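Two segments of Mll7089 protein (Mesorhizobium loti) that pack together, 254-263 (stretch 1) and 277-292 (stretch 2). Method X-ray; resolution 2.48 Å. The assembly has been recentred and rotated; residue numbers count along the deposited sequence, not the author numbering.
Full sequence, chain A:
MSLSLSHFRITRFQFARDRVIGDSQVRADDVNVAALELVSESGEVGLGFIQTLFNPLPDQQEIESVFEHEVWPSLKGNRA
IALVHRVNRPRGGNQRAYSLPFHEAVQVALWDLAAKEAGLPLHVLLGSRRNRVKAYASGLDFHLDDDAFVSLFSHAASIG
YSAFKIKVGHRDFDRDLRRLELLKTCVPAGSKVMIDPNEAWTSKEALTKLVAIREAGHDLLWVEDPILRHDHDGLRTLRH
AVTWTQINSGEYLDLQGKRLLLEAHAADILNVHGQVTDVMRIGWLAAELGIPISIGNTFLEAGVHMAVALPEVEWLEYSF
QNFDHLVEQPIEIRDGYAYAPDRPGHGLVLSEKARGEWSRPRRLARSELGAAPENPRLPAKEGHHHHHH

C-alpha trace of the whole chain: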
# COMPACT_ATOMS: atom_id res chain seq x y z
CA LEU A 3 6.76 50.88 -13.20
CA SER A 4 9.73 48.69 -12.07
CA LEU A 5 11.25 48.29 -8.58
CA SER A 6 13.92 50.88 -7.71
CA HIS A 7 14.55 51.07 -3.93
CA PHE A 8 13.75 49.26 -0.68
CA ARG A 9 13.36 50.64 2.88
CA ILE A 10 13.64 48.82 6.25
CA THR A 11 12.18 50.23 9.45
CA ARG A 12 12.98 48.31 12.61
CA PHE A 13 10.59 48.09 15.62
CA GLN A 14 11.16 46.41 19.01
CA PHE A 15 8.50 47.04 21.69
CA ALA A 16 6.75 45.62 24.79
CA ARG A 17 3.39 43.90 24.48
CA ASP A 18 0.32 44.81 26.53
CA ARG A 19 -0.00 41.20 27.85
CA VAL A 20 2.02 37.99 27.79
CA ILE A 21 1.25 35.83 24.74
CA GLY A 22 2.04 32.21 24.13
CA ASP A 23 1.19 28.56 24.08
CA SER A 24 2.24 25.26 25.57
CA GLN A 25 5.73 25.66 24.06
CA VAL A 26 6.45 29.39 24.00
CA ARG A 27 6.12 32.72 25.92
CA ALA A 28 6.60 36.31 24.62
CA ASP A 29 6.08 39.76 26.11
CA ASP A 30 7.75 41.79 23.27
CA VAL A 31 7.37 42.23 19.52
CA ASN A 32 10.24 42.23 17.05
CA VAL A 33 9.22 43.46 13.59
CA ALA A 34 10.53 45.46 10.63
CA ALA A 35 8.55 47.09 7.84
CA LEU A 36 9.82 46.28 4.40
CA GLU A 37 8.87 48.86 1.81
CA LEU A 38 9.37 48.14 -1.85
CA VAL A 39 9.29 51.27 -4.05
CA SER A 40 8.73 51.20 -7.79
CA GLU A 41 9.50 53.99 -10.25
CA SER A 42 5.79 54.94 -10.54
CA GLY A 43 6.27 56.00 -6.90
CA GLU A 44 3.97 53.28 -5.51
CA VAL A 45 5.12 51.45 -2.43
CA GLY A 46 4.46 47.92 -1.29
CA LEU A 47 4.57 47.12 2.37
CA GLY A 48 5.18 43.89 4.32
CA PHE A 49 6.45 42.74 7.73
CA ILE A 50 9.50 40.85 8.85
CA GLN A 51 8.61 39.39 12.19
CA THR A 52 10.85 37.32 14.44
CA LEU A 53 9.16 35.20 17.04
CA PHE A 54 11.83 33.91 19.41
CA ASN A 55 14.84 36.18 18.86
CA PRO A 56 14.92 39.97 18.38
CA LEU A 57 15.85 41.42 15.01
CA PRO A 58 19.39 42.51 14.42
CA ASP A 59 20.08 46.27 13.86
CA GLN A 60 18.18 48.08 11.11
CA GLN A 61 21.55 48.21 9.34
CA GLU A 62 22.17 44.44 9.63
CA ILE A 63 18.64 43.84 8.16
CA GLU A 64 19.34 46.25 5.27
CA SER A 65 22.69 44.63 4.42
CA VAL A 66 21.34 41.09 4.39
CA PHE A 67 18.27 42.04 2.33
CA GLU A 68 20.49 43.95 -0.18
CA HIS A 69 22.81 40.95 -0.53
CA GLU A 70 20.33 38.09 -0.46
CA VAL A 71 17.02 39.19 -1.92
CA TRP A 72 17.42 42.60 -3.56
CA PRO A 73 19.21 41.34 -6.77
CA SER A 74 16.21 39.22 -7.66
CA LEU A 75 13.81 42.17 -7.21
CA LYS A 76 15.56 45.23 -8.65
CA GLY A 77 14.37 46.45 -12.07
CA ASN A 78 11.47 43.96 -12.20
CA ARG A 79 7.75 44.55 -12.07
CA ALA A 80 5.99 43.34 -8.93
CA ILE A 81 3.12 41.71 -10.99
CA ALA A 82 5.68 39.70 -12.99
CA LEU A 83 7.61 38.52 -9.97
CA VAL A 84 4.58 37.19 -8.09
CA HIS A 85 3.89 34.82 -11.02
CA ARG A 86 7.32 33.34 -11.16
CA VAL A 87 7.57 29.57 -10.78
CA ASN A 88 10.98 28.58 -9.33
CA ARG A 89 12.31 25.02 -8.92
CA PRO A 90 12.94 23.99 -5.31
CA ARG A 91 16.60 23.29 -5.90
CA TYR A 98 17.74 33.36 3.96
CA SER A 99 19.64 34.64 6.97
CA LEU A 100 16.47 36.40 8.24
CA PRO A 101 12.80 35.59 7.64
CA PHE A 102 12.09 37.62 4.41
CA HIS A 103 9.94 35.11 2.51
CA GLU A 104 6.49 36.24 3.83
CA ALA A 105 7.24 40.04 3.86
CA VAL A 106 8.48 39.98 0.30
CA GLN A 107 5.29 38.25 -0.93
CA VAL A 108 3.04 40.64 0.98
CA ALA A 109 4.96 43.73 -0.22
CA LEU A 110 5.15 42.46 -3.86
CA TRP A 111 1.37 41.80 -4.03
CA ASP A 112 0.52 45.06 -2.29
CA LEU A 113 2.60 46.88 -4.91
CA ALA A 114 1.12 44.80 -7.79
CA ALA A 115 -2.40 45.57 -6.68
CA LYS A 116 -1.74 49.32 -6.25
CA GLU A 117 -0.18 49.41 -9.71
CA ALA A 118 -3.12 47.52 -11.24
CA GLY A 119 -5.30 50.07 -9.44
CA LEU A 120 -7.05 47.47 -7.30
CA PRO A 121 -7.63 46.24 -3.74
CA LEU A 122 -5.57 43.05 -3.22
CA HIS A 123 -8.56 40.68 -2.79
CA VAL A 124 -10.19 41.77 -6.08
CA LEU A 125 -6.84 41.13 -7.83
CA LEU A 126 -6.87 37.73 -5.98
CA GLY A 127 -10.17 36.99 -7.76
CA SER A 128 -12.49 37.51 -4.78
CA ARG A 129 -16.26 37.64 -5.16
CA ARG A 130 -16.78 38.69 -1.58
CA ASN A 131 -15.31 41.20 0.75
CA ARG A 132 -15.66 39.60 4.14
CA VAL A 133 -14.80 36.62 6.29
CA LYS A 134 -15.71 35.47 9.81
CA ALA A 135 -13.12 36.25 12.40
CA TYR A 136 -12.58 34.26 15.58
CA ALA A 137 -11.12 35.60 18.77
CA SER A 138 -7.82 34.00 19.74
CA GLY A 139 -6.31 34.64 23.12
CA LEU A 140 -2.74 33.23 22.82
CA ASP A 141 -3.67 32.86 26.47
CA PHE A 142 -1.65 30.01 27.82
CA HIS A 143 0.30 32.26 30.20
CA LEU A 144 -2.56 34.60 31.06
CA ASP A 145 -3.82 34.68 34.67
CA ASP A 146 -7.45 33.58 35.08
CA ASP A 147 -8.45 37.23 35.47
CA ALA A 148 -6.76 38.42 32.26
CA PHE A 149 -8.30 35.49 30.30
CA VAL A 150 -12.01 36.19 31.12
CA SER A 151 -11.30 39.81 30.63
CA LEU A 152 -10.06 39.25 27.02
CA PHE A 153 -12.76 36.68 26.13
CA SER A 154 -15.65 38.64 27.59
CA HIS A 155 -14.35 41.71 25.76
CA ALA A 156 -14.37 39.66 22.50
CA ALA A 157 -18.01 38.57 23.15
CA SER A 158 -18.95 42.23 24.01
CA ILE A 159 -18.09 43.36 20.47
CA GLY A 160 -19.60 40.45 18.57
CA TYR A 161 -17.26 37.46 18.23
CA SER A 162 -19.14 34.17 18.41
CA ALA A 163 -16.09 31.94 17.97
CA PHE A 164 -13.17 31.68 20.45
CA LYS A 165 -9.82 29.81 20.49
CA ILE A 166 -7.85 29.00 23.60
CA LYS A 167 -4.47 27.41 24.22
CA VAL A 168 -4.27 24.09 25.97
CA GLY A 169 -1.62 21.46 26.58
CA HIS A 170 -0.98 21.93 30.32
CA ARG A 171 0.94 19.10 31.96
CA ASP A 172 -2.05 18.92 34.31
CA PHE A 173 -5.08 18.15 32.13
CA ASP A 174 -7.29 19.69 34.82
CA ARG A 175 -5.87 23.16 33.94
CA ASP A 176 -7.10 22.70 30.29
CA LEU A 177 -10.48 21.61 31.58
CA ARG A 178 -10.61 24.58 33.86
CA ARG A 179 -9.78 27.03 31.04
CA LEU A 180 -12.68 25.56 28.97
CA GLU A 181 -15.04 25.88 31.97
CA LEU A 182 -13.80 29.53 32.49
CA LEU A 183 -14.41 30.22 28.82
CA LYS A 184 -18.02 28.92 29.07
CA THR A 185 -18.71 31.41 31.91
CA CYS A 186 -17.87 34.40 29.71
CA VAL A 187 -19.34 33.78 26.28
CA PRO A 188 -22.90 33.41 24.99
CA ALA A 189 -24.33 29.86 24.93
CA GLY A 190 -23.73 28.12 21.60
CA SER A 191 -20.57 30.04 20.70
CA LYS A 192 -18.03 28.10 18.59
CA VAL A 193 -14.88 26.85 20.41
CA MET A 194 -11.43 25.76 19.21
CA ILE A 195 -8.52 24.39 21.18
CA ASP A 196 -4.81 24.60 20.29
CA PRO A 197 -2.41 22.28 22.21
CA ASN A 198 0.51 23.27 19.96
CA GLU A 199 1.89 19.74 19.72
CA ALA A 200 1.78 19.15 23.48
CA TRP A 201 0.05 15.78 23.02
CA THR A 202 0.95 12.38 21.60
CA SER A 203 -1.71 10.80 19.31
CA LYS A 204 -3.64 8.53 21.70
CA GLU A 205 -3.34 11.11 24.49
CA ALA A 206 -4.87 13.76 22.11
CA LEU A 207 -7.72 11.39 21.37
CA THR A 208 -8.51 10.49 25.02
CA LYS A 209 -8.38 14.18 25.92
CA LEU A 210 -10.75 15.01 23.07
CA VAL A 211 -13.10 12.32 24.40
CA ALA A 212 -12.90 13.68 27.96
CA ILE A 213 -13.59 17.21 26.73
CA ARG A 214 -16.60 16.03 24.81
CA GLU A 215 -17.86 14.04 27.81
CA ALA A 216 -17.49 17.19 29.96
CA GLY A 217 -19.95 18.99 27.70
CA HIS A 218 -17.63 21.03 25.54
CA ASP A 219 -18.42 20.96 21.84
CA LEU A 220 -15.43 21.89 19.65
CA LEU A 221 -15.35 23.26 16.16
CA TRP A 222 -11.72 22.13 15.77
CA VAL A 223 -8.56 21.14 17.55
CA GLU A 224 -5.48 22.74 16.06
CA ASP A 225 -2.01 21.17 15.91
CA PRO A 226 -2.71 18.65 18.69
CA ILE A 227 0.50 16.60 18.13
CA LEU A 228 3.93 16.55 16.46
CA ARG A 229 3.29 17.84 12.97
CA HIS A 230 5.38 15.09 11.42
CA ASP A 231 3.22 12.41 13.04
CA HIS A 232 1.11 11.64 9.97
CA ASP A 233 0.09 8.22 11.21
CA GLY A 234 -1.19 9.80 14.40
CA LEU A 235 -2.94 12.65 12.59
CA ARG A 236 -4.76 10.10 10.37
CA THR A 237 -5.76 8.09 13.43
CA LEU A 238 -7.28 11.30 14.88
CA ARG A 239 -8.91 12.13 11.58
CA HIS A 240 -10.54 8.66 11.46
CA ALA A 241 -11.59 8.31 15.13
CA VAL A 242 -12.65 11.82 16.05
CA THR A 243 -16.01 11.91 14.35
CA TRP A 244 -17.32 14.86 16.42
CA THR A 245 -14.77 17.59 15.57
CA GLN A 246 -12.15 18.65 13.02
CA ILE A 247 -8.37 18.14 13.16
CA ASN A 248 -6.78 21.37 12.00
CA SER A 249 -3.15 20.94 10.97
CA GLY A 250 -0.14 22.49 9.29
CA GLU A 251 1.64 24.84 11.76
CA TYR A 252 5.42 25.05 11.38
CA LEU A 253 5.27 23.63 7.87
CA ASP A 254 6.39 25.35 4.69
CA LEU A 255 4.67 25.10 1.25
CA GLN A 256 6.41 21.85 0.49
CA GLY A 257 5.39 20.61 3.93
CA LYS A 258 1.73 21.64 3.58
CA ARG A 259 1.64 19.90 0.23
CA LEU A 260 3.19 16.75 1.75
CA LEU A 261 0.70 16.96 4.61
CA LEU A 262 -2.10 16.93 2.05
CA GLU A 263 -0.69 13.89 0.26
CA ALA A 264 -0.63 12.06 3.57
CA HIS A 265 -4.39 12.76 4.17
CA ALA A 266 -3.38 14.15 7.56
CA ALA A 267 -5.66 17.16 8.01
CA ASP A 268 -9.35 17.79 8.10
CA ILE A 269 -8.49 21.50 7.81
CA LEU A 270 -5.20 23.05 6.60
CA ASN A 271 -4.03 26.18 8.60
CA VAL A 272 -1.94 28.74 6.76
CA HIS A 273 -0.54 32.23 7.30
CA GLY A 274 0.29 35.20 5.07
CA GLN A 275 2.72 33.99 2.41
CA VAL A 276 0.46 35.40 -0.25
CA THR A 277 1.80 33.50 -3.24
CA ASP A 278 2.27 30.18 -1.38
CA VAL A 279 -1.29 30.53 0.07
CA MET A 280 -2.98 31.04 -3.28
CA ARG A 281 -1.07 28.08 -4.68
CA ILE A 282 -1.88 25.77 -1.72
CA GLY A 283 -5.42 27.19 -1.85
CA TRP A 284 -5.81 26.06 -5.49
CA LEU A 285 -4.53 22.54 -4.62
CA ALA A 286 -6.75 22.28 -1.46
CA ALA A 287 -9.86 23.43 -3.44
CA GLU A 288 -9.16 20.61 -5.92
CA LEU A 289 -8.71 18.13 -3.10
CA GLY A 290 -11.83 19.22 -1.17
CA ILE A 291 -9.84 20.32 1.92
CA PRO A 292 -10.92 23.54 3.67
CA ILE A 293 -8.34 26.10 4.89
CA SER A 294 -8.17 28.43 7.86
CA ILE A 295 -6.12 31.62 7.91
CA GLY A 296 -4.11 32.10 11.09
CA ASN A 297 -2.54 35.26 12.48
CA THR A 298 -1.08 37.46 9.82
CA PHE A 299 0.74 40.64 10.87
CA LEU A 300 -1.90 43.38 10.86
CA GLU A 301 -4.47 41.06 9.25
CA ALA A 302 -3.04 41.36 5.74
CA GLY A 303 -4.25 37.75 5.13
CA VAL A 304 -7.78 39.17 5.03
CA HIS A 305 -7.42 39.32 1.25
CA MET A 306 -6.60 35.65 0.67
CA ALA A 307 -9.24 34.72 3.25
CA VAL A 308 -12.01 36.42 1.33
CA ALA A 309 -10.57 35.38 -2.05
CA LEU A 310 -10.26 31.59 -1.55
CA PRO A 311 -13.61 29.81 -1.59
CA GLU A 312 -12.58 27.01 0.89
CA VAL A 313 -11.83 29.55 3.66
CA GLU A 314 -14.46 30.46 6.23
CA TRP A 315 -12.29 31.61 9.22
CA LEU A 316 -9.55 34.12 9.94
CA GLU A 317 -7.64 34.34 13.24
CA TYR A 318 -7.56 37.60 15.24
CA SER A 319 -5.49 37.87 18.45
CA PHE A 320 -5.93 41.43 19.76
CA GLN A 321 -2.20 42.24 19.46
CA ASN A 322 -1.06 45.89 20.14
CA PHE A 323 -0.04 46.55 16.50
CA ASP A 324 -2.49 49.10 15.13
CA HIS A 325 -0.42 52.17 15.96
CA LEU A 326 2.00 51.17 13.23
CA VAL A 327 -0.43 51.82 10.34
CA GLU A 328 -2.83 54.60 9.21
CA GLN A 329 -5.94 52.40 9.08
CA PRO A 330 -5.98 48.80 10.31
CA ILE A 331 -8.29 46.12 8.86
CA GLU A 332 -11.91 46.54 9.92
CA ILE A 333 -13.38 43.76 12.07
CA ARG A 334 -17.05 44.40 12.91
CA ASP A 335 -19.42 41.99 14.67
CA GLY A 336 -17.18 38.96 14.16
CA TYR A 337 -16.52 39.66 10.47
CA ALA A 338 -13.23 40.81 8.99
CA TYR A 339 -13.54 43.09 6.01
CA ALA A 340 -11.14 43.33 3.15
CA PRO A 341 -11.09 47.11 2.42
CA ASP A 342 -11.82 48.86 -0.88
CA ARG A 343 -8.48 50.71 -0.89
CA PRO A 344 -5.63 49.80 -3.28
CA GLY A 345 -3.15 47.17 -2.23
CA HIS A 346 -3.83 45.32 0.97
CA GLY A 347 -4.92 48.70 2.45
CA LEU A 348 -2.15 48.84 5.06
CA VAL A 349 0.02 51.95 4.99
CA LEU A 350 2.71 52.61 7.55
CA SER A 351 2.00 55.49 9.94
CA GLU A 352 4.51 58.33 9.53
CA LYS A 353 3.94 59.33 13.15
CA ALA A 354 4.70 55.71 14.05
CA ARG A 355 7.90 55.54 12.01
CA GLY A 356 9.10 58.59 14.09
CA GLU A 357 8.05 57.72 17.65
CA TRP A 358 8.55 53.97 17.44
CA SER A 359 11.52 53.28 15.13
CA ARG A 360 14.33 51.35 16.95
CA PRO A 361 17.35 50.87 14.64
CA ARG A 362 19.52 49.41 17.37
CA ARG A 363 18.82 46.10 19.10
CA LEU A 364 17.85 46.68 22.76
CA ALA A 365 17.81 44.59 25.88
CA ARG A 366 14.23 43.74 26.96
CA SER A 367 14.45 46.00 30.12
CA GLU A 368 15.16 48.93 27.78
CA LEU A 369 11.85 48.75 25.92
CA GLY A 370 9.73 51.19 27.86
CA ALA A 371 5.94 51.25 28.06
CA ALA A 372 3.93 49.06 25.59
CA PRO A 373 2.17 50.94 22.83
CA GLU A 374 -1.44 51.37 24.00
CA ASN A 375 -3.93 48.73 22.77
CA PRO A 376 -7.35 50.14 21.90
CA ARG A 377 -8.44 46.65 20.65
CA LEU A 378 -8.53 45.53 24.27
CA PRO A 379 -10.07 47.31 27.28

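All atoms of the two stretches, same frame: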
# COMPACT_ATOMS: atom_id res chain seq x y z
N ASP A 254 6.34 24.51 5.88
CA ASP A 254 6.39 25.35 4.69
C ASP A 254 5.45 24.81 3.58
O ASP A 254 4.69 23.86 3.79
CB ASP A 254 7.85 25.53 4.22
CG ASP A 254 8.53 24.22 3.86
OD1 ASP A 254 7.89 23.17 3.75
OD2 ASP A 254 9.77 24.25 3.66
N LEU A 255 5.49 25.45 2.41
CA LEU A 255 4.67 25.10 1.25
C LEU A 255 4.83 23.64 0.89
O LEU A 255 3.83 22.94 0.65
CB LEU A 255 5.07 25.92 0.04
CG LEU A 255 3.94 26.48 -0.82
CD1 LEU A 255 4.33 26.46 -2.30
CD2 LEU A 255 2.59 25.82 -0.61
N GLN A 256 6.09 23.21 0.84
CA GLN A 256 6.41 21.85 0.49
C GLN A 256 5.79 20.93 1.54
O GLN A 256 5.21 19.89 1.21
CB GLN A 256 7.92 21.69 0.42
CG GLN A 256 8.60 22.48 -0.77
CD GLN A 256 8.43 24.04 -0.71
OE1 GLN A 256 8.43 24.64 0.39
NE2 GLN A 256 8.27 24.67 -1.89
N GLY A 257 5.89 21.36 2.80
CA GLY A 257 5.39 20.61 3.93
C GLY A 257 3.88 20.51 3.98
O GLY A 257 3.37 19.46 4.35
N LYS A 258 3.20 21.61 3.64
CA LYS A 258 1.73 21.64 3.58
C LYS A 258 1.26 20.69 2.48
O LYS A 258 0.34 19.88 2.69
CB LYS A 258 1.19 23.06 3.31
CG LYS A 258 1.81 24.17 4.19
CD LYS A 258 0.80 25.30 4.47
CE LYS A 258 1.29 26.22 5.62
NZ LYS A 258 1.05 25.64 7.02
N ARG A 259 1.93 20.78 1.33
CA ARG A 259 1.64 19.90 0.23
C ARG A 259 1.83 18.42 0.63
O ARG A 259 0.93 17.59 0.39
CB ARG A 259 2.44 20.27 -1.01
CG ARG A 259 2.03 19.42 -2.23
CD ARG A 259 2.87 19.62 -3.44
NE ARG A 259 4.27 19.47 -3.11
CZ ARG A 259 4.90 18.31 -3.06
NH1 ARG A 259 4.26 17.19 -3.35
NH2 ARG A 259 6.17 18.27 -2.74
N LEU A 260 2.94 18.11 1.30
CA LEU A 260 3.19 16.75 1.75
C LEU A 260 2.16 16.28 2.78
O LEU A 260 1.74 15.10 2.79
CB LEU A 260 4.61 16.61 2.29
CG LEU A 260 5.73 16.55 1.23
CD1 LEU A 260 7.10 16.88 1.91
CD2 LEU A 260 5.75 15.19 0.53
N LEU A 261 1.73 17.22 3.62
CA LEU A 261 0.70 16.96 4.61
C LEU A 261 -0.59 16.56 3.93
O LEU A 261 -1.28 15.62 4.35
CB LEU A 261 0.49 18.19 5.47
CG LEU A 261 -0.38 17.99 6.72
CD1 LEU A 261 0.38 17.20 7.83
CD2 LEU A 261 -0.86 19.34 7.20
N LEU A 262 -0.92 17.26 2.84
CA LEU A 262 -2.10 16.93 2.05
C LEU A 262 -2.01 15.55 1.42
O LEU A 262 -2.96 14.79 1.47
CB LEU A 262 -2.39 18.03 1.01
CG LEU A 262 -2.79 19.40 1.62
CD1 LEU A 262 -3.04 20.44 0.54
CD2 LEU A 262 -4.02 19.29 2.56
N GLU A 263 -0.85 15.19 0.88
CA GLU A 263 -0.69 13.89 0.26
C GLU A 263 -0.85 12.75 1.26
O GLU A 263 -1.29 11.67 0.92
CB GLU A 263 0.66 13.84 -0.43
CG GLU A 263 0.66 14.71 -1.63
CD GLU A 263 2.02 14.93 -2.28
OE1 GLU A 263 2.95 14.12 -2.06
OE2 GLU A 263 2.10 15.92 -3.05
N THR A 277 1.67 34.37 -2.09
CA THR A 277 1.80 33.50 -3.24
C THR A 277 1.72 32.01 -2.88
O THR A 277 1.05 31.25 -3.59
CB THR A 277 3.15 33.73 -4.01
OG1 THR A 277 3.35 35.14 -4.26
CG2 THR A 277 3.18 32.93 -5.34
N ASP A 278 2.38 31.59 -1.81
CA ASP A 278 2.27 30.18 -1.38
C ASP A 278 0.82 29.81 -1.04
O ASP A 278 0.38 28.70 -1.38
CB ASP A 278 3.12 29.85 -0.16
CG ASP A 278 4.58 30.23 -0.32
OD1 ASP A 278 5.00 30.60 -1.43
OD2 ASP A 278 5.31 30.17 0.71
N VAL A 279 0.10 30.73 -0.37
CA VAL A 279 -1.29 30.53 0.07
C VAL A 279 -2.26 30.39 -1.07
O VAL A 279 -3.15 29.51 -1.03
CB VAL A 279 -1.77 31.64 1.02
CG1 VAL A 279 -3.25 31.55 1.30
CG2 VAL A 279 -1.00 31.55 2.34
N MET A 280 -2.12 31.22 -2.10
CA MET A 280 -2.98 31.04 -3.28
C MET A 280 -2.65 29.76 -4.06
O MET A 280 -3.53 29.13 -4.65
CB MET A 280 -2.98 32.27 -4.17
CG MET A 280 -3.49 33.55 -3.45
SD MET A 280 -5.19 33.56 -2.80
CE MET A 280 -6.03 33.32 -4.37
N ARG A 281 -1.41 29.33 -4.03
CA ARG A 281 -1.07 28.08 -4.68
C ARG A 281 -1.62 26.87 -3.87
O ARG A 281 -2.23 25.95 -4.45
CB ARG A 281 0.44 27.97 -4.89
CG ARG A 281 0.90 28.80 -6.02
CD ARG A 281 2.42 28.91 -6.13
NE ARG A 281 2.71 29.75 -7.28
CZ ARG A 281 3.92 30.19 -7.65
NH1 ARG A 281 5.01 29.87 -6.95
NH2 ARG A 281 4.01 30.96 -8.74
N ILE A 282 -1.38 26.86 -2.55
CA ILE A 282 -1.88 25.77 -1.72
C ILE A 282 -3.41 25.82 -1.65
O ILE A 282 -4.06 24.78 -1.53
CB ILE A 282 -1.24 25.70 -0.29
CG1 ILE A 282 -1.37 24.27 0.23
CG2 ILE A 282 -1.91 26.61 0.71
CD1 ILE A 282 -0.54 23.25 -0.52
N GLY A 283 -3.97 27.03 -1.74
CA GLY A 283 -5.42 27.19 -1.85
C GLY A 283 -6.05 26.67 -3.13
O GLY A 283 -7.19 26.26 -3.10
N TRP A 284 -5.35 26.72 -4.26
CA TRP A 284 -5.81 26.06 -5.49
C TRP A 284 -5.84 24.50 -5.26
O TRP A 284 -6.89 23.83 -5.40
CB TRP A 284 -4.94 26.43 -6.70
CG TRP A 284 -5.17 25.50 -7.81
CD1 TRP A 284 -6.32 25.37 -8.55
CD2 TRP A 284 -4.29 24.48 -8.26
NE1 TRP A 284 -6.20 24.36 -9.44
CE2 TRP A 284 -4.97 23.77 -9.29
CE3 TRP A 284 -3.01 24.07 -7.91
CZ2 TRP A 284 -4.40 22.69 -9.99
CZ3 TRP A 284 -2.43 22.99 -8.63
CH2 TRP A 284 -3.14 22.32 -9.65
N LEU A 285 -4.67 23.95 -4.91
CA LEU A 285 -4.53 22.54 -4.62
C LEU A 285 -5.63 22.05 -3.62
O LEU A 285 -6.43 21.22 -3.97
CB LEU A 285 -3.10 22.21 -4.15
CG LEU A 285 -2.76 20.73 -4.09
CD1 LEU A 285 -3.04 20.05 -5.45
CD2 LEU A 285 -1.29 20.51 -3.65
N ALA A 286 -5.69 22.61 -2.43
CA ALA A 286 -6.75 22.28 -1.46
C ALA A 286 -8.19 22.33 -2.01
O ALA A 286 -9.00 21.50 -1.65
CB ALA A 286 -6.62 23.16 -0.23
N ALA A 287 -8.51 23.31 -2.85
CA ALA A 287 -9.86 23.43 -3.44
C ALA A 287 -10.13 22.23 -4.33
O ALA A 287 -11.27 21.77 -4.37
CB ALA A 287 -10.02 24.73 -4.25
N GLU A 288 -9.09 21.75 -5.02
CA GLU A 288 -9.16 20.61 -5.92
C GLU A 288 -9.33 19.28 -5.13
O GLU A 288 -9.92 18.32 -5.62
CB GLU A 288 -7.86 20.50 -6.74
CG GLU A 288 -7.60 21.61 -7.72
CD GLU A 288 -8.56 21.64 -8.93
OE1 GLU A 288 -8.15 21.23 -10.04
OE2 GLU A 288 -9.72 22.11 -8.78
N LEU A 289 -8.75 19.26 -3.94
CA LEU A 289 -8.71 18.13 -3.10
C LEU A 289 -9.94 18.04 -2.19
O LEU A 289 -10.27 16.95 -1.73
CB LEU A 289 -7.45 18.16 -2.26
CG LEU A 289 -6.14 17.93 -2.99
CD1 LEU A 289 -5.03 17.61 -1.99
CD2 LEU A 289 -6.30 16.84 -4.00
N GLY A 290 -10.63 19.16 -1.99
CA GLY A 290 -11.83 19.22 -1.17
C GLY A 290 -11.51 19.45 0.29
O GLY A 290 -12.33 19.12 1.17
N ILE A 291 -10.31 19.98 0.56
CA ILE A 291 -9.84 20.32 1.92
C ILE A 291 -10.11 21.81 2.20
O ILE A 291 -9.71 22.68 1.39
CB ILE A 291 -8.30 20.08 2.04
CG1 ILE A 291 -7.93 18.64 1.65
CG2 ILE A 291 -7.78 20.40 3.46
CD1 ILE A 291 -8.74 17.54 2.44
N PRO A 292 -10.80 22.12 3.30
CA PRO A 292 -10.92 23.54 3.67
C PRO A 292 -9.65 24.12 4.29
O PRO A 292 -8.79 23.37 4.70
CB PRO A 292 -12.05 23.52 4.72
CG PRO A 292 -11.98 22.12 5.33
CD PRO A 292 -11.48 21.22 4.23

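The two helices run almost parallel, with 12° between their N-to-C directions, yet no hydrogen bond or salt bridge links them; the contact rests on van der Waals packing alone. The axes of helix 255-263 and helix 277-289 approach to 10.7 Å, a separation that leaves room for branched aliphatic side chains between the backbones. The small angle keeps them side by side, and the CA register shows it: Leu255 CA lies 6.2 Å from Asp278 CA, Arg259 CA 7.1 Å from Ile282 CA, and Leu262 CA 7.9 Å from Ala286 CA. The spacing thus widens modestly toward the C-terminal ends. In all, 462 Å² is buried, counting both sides.

Leu255 and Leu262 supply most of the covered area on the first helix, 92 and 103 Å² respectively. They are seven residues apart, two helical turns, so both CA-to-CB bonds point toward the second helix. Ile282 sits between them and touches both: its CB is 3.8 Å from Leu255 CD2, and its CD1 is 3.9 Å from Leu262 CD1. The t, p rotamer of Ile282 also carries CD1 to 4.0 Å from the backbone N of Arg259, while CG1 lies 4.2 Å from Lys258 CB. One isoleucine therefore meets four residues of the neighbouring helix. The closest approach of the contact is Leu255 CG to Asp278 CB, 3.5 Å. Here the acidic residue contributes its methylene carbon, and both carboxylate oxygens are hydrogen-bonded elsewhere in the structure. Leu255 has both chi angles between wells (-137° and -144°), whereas Leu262 adopts the m, t rotamer.

At the other end, Leu262 reaches beyond the helix it faces. Leu262 CB is 4.0 Å from Leu289 CD1, and Leu262 CD2 is 4.0 Å from Ile291 CG2. Ile291 follows Gly290, where the chain leaves helical geometry with phi 87° and psi 20°. At these angles a CB would be jammed against the carbonyl O of Leu289, which by itself calls for glycine. The chain then turns back so that Ile291 N donates to Ala286 O at 3.0 Å, and the CA-to-CB bond of Ile291 points toward the first stretch.

Polar side chains at the contact use their aliphatic portions. Arg259 places CG 3.8 Å from Leu285 CD2, but its end leads away; NH1 lies 2.5 Å from Glu263 OE2 in a salt bridge within the same helix. The associated hydrogen bond is weak, its angle at the hydrogen being 121°, so the short distance should not be read as ideal alignment. Lys258 behaves comparably: CB faces Ile282, whereas the end leads away and NZ is hydrogen-bonded elsewhere in the structure. The start of the first helix is secured locally. Asp254, at the N-cap position with chi1 of 60° (p), accepts through OD1 from Gly257 N at 2.9 Å and 146°, without touching the second stretch.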